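Local coordinates for hypothetical protein MM_2497 (Methanosarcina mazei, PDB 2I5E) that probably activates 2-phospho-L-lactate with GTP, as a homodimeric guanylyltransferase of the CofC family, in the biosynthesis of coenzyme F420, at residues S110-D115 / A128-N133; D115-P120 / D159-D164. One frame throughout, in Å; residues are numbered along the deposited sequence.

Interaction 1 (S110-D115 / A128-N133)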
loop_
_atom_site.group_PDB
_atom_site.type_symbol
_atom_site.label_atom_id
_atom_site.label_comp_id
_atom_site.label_asym_id
_atom_site.label_seq_id
_atom_site.Cartn_x
_atom_site.Cartn_y
_atom_site.Cartn_z
ATOM N N SER A 110 -10.672 14.899 -0.197
ATOM C CA SER A 110 -11.859 15.680 0.056
ATOM C C SER A 110 -12.408 16.384 -1.218
ATOM O O SER A 110 -13.387 17.048 -1.118
ATOM C CB SER A 110 -11.568 16.716 1.147
ATOM O OG SER A 110 -10.369 17.449 0.901
ATOM N N SER A 111 -11.774 16.212 -2.388
ATOM C CA SER A 111 -12.222 16.756 -3.703
ATOM C C SER A 111 -12.870 15.666 -4.503
ATOM O O SER A 111 -13.128 15.841 -5.686
ATOM C CB SER A 111 -11.036 17.266 -4.518
ATOM O OG SER A 111 -10.379 18.242 -3.711
ATOM N N THR A 112 -13.184 14.542 -3.861
ATOM C CA THR A 112 -13.743 13.455 -4.616
ATOM C C THR A 112 -14.993 13.928 -5.308
ATOM O O THR A 112 -15.656 14.876 -4.859
ATOM C CB THR A 112 -14.105 12.259 -3.770
ATOM O OG1 THR A 112 -14.561 11.203 -4.638
ATOM C CG2 THR A 112 -15.139 12.608 -2.708
ATOM N N GLU A 113 -15.332 13.263 -6.398
ATOM C CA GLU A 113 -16.479 13.670 -7.126
ATOM C C GLU A 113 -17.599 12.749 -6.697
ATOM O O GLU A 113 -18.756 13.079 -6.959
ATOM C CB GLU A 113 -16.204 13.716 -8.635
ATOM C CG GLU A 113 -15.767 15.135 -9.075
ATOM C CD GLU A 113 -15.003 15.182 -10.419
ATOM O OE1 GLU A 113 -14.951 14.143 -11.154
ATOM O OE2 GLU A 113 -14.473 16.279 -10.755
ATOM N N LYS A 114 -17.254 11.671 -5.958
ATOM C CA LYS A 114 -18.288 10.760 -5.384
ATOM C C LYS A 114 -18.868 11.250 -4.047
ATOM O O LYS A 114 -18.335 12.171 -3.436
ATOM C CB LYS A 114 -17.786 9.306 -5.186
ATOM C CG LYS A 114 -17.235 8.624 -6.458
ATOM C CD LYS A 114 -18.332 8.546 -7.515
ATOM C CE LYS A 114 -17.786 8.287 -8.914
ATOM N NZ LYS A 114 -18.207 6.926 -9.339
ATOM N N ASP A 115 -19.912 10.566 -3.592
ATOM C CA ASP A 115 -20.532 10.798 -2.314
ATOM C C ASP A 115 -19.655 10.468 -1.121
ATOM O O ASP A 115 -19.746 11.158 -0.068
ATOM C CB ASP A 115 -21.770 9.959 -2.230
ATOM C CG ASP A 115 -22.844 10.431 -3.174
ATOM O OD1 ASP A 115 -22.828 11.608 -3.611
ATOM O OD2 ASP A 115 -23.680 9.590 -3.513
ATOM N N ALA A 128 -8.991 6.599 6.138
ATOM C CA ALA A 128 -9.530 7.934 5.973
ATOM C C ALA A 128 -10.876 7.699 5.298
ATOM O O ALA A 128 -11.030 6.799 4.493
ATOM C CB ALA A 128 -8.555 8.790 5.020
ATOM N N LEU A 129 -11.865 8.501 5.701
ATOM C CA LEU A 129 -13.201 8.402 5.182
ATOM C C LEU A 129 -13.712 9.847 5.010
ATOM O O LEU A 129 -13.734 10.612 5.989
ATOM C CB LEU A 129 -14.061 7.649 6.193
ATOM C CG LEU A 129 -15.393 6.996 5.790
ATOM C CD1 LEU A 129 -15.295 6.199 4.433
ATOM C CD2 LEU A 129 -15.776 6.110 6.959
ATOM N N PHE A 130 -14.073 10.200 3.777
ATOM C CA PHE A 130 -14.724 11.449 3.425
ATOM C C PHE A 130 -16.185 11.170 3.021
ATOM O O PHE A 130 -16.458 10.479 2.050
ATOM C CB PHE A 130 -13.936 12.278 2.347
ATOM C CG PHE A 130 -14.529 13.666 2.087
ATOM C CD1 PHE A 130 -14.497 14.670 3.060
ATOM C CD2 PHE A 130 -15.224 13.929 0.886
ATOM C CE1 PHE A 130 -15.103 15.932 2.846
ATOM C CE2 PHE A 130 -15.822 15.168 0.632
ATOM C CZ PHE A 130 -15.753 16.166 1.598
ATOM N N ILE A 131 -17.096 11.704 3.834
ATOM C CA ILE A 131 -18.490 11.524 3.722
ATOM C C ILE A 131 -19.164 12.891 3.436
ATOM O O ILE A 131 -19.210 13.713 4.315
ATOM C CB ILE A 131 -19.000 10.954 5.077
ATOM C CG1 ILE A 131 -18.213 9.631 5.444
ATOM C CG2 ILE A 131 -20.524 10.829 5.069
ATOM C CD1 ILE A 131 -17.778 9.584 6.955
ATOM N N LYS A 132 -19.681 13.112 2.225
ATOM C CA LYS A 132 -20.357 14.371 1.854
ATOM C C LYS A 132 -21.701 14.492 2.553
ATOM O O LYS A 132 -22.095 15.574 2.893
ATOM C CB LYS A 132 -20.620 14.406 0.355
ATOM C CG LYS A 132 -19.411 14.712 -0.457
ATOM C CD LYS A 132 -19.699 14.860 -1.936
ATOM C CE LYS A 132 -18.358 14.809 -2.658
ATOM N NZ LYS A 132 -18.729 14.764 -4.076
ATOM N N ASN A 133 -22.414 13.401 2.778
ATOM C CA ASN A 133 -23.728 13.481 3.411
ATOM C C ASN A 133 -23.846 12.756 4.695
ATOM O O ASN A 133 -24.437 11.692 4.726
ATOM C CB ASN A 133 -24.794 12.990 2.437
ATOM C CG ASN A 133 -24.549 13.499 0.984
ATOM O OD1 ASN A 133 -24.540 14.745 0.685
ATOM N ND2 ASN A 133 -24.302 12.541 0.073
HETATM O O HOH W 1 -22.108 10.874 1.805
#
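Ser110 sets its CA over the centre of one face of the Phe130 ring, 3.8 Å from the centroid and 9° off the normal, a CH-pi contact made by backbone rather than side chain. Its OG turns back to Ile106 O of helix 103-109. At the ring's edge, near its plane, Thr112 CG2 packs 3.8 Å from Phe130 CD2, while Thr112 OG1 accepts from Lys114 N in an ST turn and also bonds Glu161. Phe130 CG is anti to the backbone N (chi1 -173°), which carries the root of the ring toward the 110-115 loop. Lys132 runs across Thr112, extended beyond CG, and carries NZ to the loop's carbonyls: NZ donates to Thr112 O at 3.2 Å from above the carbonyl plane, and weakly to Glu113 O. An alanine in place of Lys132 would probably leave these carbonyls without their ammonium partner and the loop freer to move. The backbone of Lys132 adds a hydrogen bond from N to Asp115 O (3.0 Å), and a water links the same oxygen to Asn133 N. The lysine thus holds the loop between helix 103-109 and strand 116-120 through backbone oxygens, so a positive charge is met by carbonyl groups rather than by an acidic side chain of the loop.

Interaction 2 (D115-P120 / D159-D164)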
loop_
_atom_site.group_PDB
_atom_site.type_symbol
_atom_site.label_atom_id
_atom_site.label_comp_id
_atom_site.label_asym_id
_atom_site.label_seq_id
_atom_site.Cartn_x
_atom_site.Cartn_y
_atom_site.Cartn_z
ATOM N N ASP A 115 -19.912 10.566 -3.592
ATOM C CA ASP A 115 -20.532 10.798 -2.314
ATOM C C ASP A 115 -19.655 10.468 -1.121
ATOM O O ASP A 115 -19.746 11.158 -0.068
ATOM C CB ASP A 115 -21.770 9.959 -2.230
ATOM C CG ASP A 115 -22.844 10.431 -3.174
ATOM O OD1 ASP A 115 -22.828 11.608 -3.611
ATOM O OD2 ASP A 115 -23.680 9.590 -3.513
ATOM N N VAL A 116 -18.877 9.375 -1.228
ATOM C CA VAL A 116 -17.864 9.045 -0.181
ATOM C C VAL A 116 -16.517 8.755 -0.755
ATOM O O VAL A 116 -16.407 8.314 -1.908
ATOM C CB VAL A 116 -18.388 8.142 0.999
ATOM C CG1 VAL A 116 -19.900 7.767 0.897
ATOM C CG2 VAL A 116 -17.412 6.985 1.460
ATOM N N CYS A 117 -15.450 9.189 -0.080
ATOM C CA CYS A 117 -14.148 8.685 -0.526
ATOM C C CYS A 117 -13.549 7.881 0.583
ATOM O O CYS A 117 -13.551 8.269 1.772
ATOM C CB CYS A 117 -13.222 9.781 -0.956
ATOM S SG CYS A 117 -11.657 9.231 -1.596
ATOM N N ILE A 118 -13.061 6.710 0.184
ATOM C CA ILE A 118 -12.442 5.853 1.117
ATOM C C ILE A 118 -11.029 5.355 0.776
ATOM O O ILE A 118 -10.754 4.904 -0.378
ATOM C CB ILE A 118 -13.408 4.826 1.554
ATOM C CG1 ILE A 118 -12.704 3.651 2.213
ATOM C CG2 ILE A 118 -14.359 4.442 0.442
ATOM C CD1 ILE A 118 -13.663 2.757 2.756
ATOM N N VAL A 119 -10.153 5.539 1.763
ATOM C CA VAL A 119 -8.770 5.080 1.814
ATOM C C VAL A 119 -8.558 3.793 2.657
ATOM O O VAL A 119 -8.758 3.806 3.905
ATOM C CB VAL A 119 -7.883 6.193 2.448
ATOM C CG1 VAL A 119 -6.396 5.932 2.197
ATOM C CG2 VAL A 119 -8.331 7.531 1.855
ATOM N N PRO A 120 -8.164 2.682 1.983
ATOM C CA PRO A 120 -7.956 1.412 2.666
ATOM C C PRO A 120 -6.725 1.522 3.501
ATOM O O PRO A 120 -5.805 2.292 3.142
ATOM C CB PRO A 120 -7.729 0.403 1.554
ATOM C CG PRO A 120 -7.351 1.221 0.293
ATOM C CD PRO A 120 -7.860 2.623 0.525
ATOM N N ASP A 159 -22.617 6.681 -4.021
ATOM C CA ASP A 159 -21.477 6.111 -4.726
ATOM C C ASP A 159 -20.142 6.440 -3.939
ATOM O O ASP A 159 -20.124 7.302 -3.020
ATOM C CB ASP A 159 -21.535 6.543 -6.227
ATOM C CG ASP A 159 -21.443 8.064 -6.426
ATOM O OD1 ASP A 159 -21.166 8.795 -5.423
ATOM O OD2 ASP A 159 -21.590 8.535 -7.619
ATOM N N PHE A 160 -19.052 5.728 -4.217
ATOM C CA PHE A 160 -17.850 5.887 -3.400
ATOM C C PHE A 160 -16.697 5.811 -4.369
ATOM O O PHE A 160 -16.807 5.113 -5.381
ATOM C CB PHE A 160 -17.718 4.853 -2.253
ATOM C CG PHE A 160 -17.745 3.398 -2.706
ATOM C CD1 PHE A 160 -16.567 2.767 -3.187
ATOM C CD2 PHE A 160 -18.933 2.639 -2.638
ATOM C CE1 PHE A 160 -16.553 1.429 -3.627
ATOM C CE2 PHE A 160 -18.924 1.315 -3.077
ATOM C CZ PHE A 160 -17.700 0.711 -3.563
ATOM N N GLU A 161 -15.662 6.597 -4.099
ATOM C CA GLU A 161 -14.386 6.465 -4.666
ATOM C C GLU A 161 -13.462 5.739 -3.675
ATOM O O GLU A 161 -13.392 6.133 -2.519
ATOM C CB GLU A 161 -13.828 7.853 -4.833
ATOM C CG GLU A 161 -12.727 7.842 -5.812
ATOM C CD GLU A 161 -11.976 9.114 -5.871
ATOM O OE1 GLU A 161 -12.554 10.189 -5.637
ATOM O OE2 GLU A 161 -10.754 9.018 -6.078
ATOM N N ILE A 162 -12.699 4.734 -4.166
ATOM C CA ILE A 162 -11.537 4.120 -3.474
ATOM C C ILE A 162 -10.326 4.951 -3.829
ATOM O O ILE A 162 -9.923 4.975 -4.991
ATOM C CB ILE A 162 -11.239 2.659 -3.942
ATOM C CG1 ILE A 162 -12.486 1.748 -3.775
ATOM C CG2 ILE A 162 -10.004 2.065 -3.173
ATOM C CD1 ILE A 162 -13.013 1.774 -2.426
ATOM N N TYR A 163 -9.732 5.593 -2.827
ATOM C CA TYR A 163 -8.561 6.384 -3.049
ATOM C C TYR A 163 -7.357 5.468 -3.004
ATOM O O TYR A 163 -7.103 4.915 -1.960
ATOM C CB TYR A 163 -8.403 7.419 -1.886
ATOM C CG TYR A 163 -7.330 8.450 -2.165
ATOM C CD1 TYR A 163 -7.482 9.345 -3.187
ATOM C CD2 TYR A 163 -6.163 8.506 -1.424
ATOM C CE1 TYR A 163 -6.501 10.282 -3.493
ATOM C CE2 TYR A 163 -5.139 9.454 -1.706
ATOM C CZ TYR A 163 -5.363 10.336 -2.714
ATOM O OH TYR A 163 -4.428 11.251 -3.029
ATOM N N ASP A 164 -6.595 5.341 -4.084
ATOM C CA ASP A 164 -5.573 4.318 -4.211
ATOM C C ASP A 164 -4.204 4.925 -4.006
ATOM O O ASP A 164 -3.563 5.326 -4.944
ATOM C CB ASP A 164 -5.658 3.679 -5.614
ATOM C CG ASP A 164 -4.506 2.732 -5.883
ATOM O OD1 ASP A 164 -4.029 2.054 -4.931
ATOM O OD2 ASP A 164 -4.019 2.684 -7.024
#
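Asp115 and Asp159 clasp each other where the two segments first meet, each carboxylate taking the other's backbone N-H. Asp159 OD1 accepts from Asp115 N at 2.8 Å, met nearly along its C-O axis, whereas Asp159 N reaches Asp115 OD2 at 3.1 Å from above the carboxylate plane. Asp159 CG sits between its own backbone N and carbonyl carbon (chi1 62°), which directs CG toward the Asp115 end of the other segment. The side chains cross at about a right angle, and with OD1 of Asp159 3.3 Å from OD2 of Asp115 the like charges probably repel, an effect the two N-H donors would partly offset. Both residues are partly exposed.

Beyond this pair the segments become parallel strands, 116-120 and 160-162, joined by Val116 N to Asp159 O, Glu161 N to Val116 O, Ile118 N to Glu161 O and Tyr163 N to Ile118 O; the straightest link, Ile118 N to Glu161 O, has an N-H...O angle of 173°. Strand 160-162 is the outermost strand on this side of the chain's mixed seven-stranded sheet, within a fold of the GT-A clan. On one face Cys117 SG and Val119 CG2 each lie 3.7 Å from Tyr163 CB, and the sulfur meets the tyrosine ring obliquely. Ile109 of helix 103-109 also touches all three, making this the close-packed side, and Tyr163 OH bonds Glu108. The other face is looser across the pair: Ile118 and Ile162 lie side by side, pointing the same way, with CG2 of Ile118 4.1 Å from CD1 of Ile162, and Phe146 of helix 145-154 packs on both. Phe160 offers Ile118 CG2 its CB at 4.3 Å. Ile162 also touches Met167 of the second subunit, and the partly exposed Asp164 bonds Ser165 of that subunit.

How the interactions relate
Leaving helix 103-109, the chain passes through loop 110-115 and reaches Asp115, the residue common to both interactions, just before strand 116-120. It then turns back along strand 126-131, and interaction 1 closes this short excursion. After helix 145-154 the chain returns at 159-164, where interaction 2 closes a longer connection of 38 intervening residues. The segments alternate in sequence, so the two closures cross. In the sheet, strand 116-120 lies between 126-131 and 160-162, with Cys117 and Phe130 sharing a backbone hydrogen bond between the first two. The Thr112-Glu161 bond ties the helix-to-strand loop directly to the edge strand.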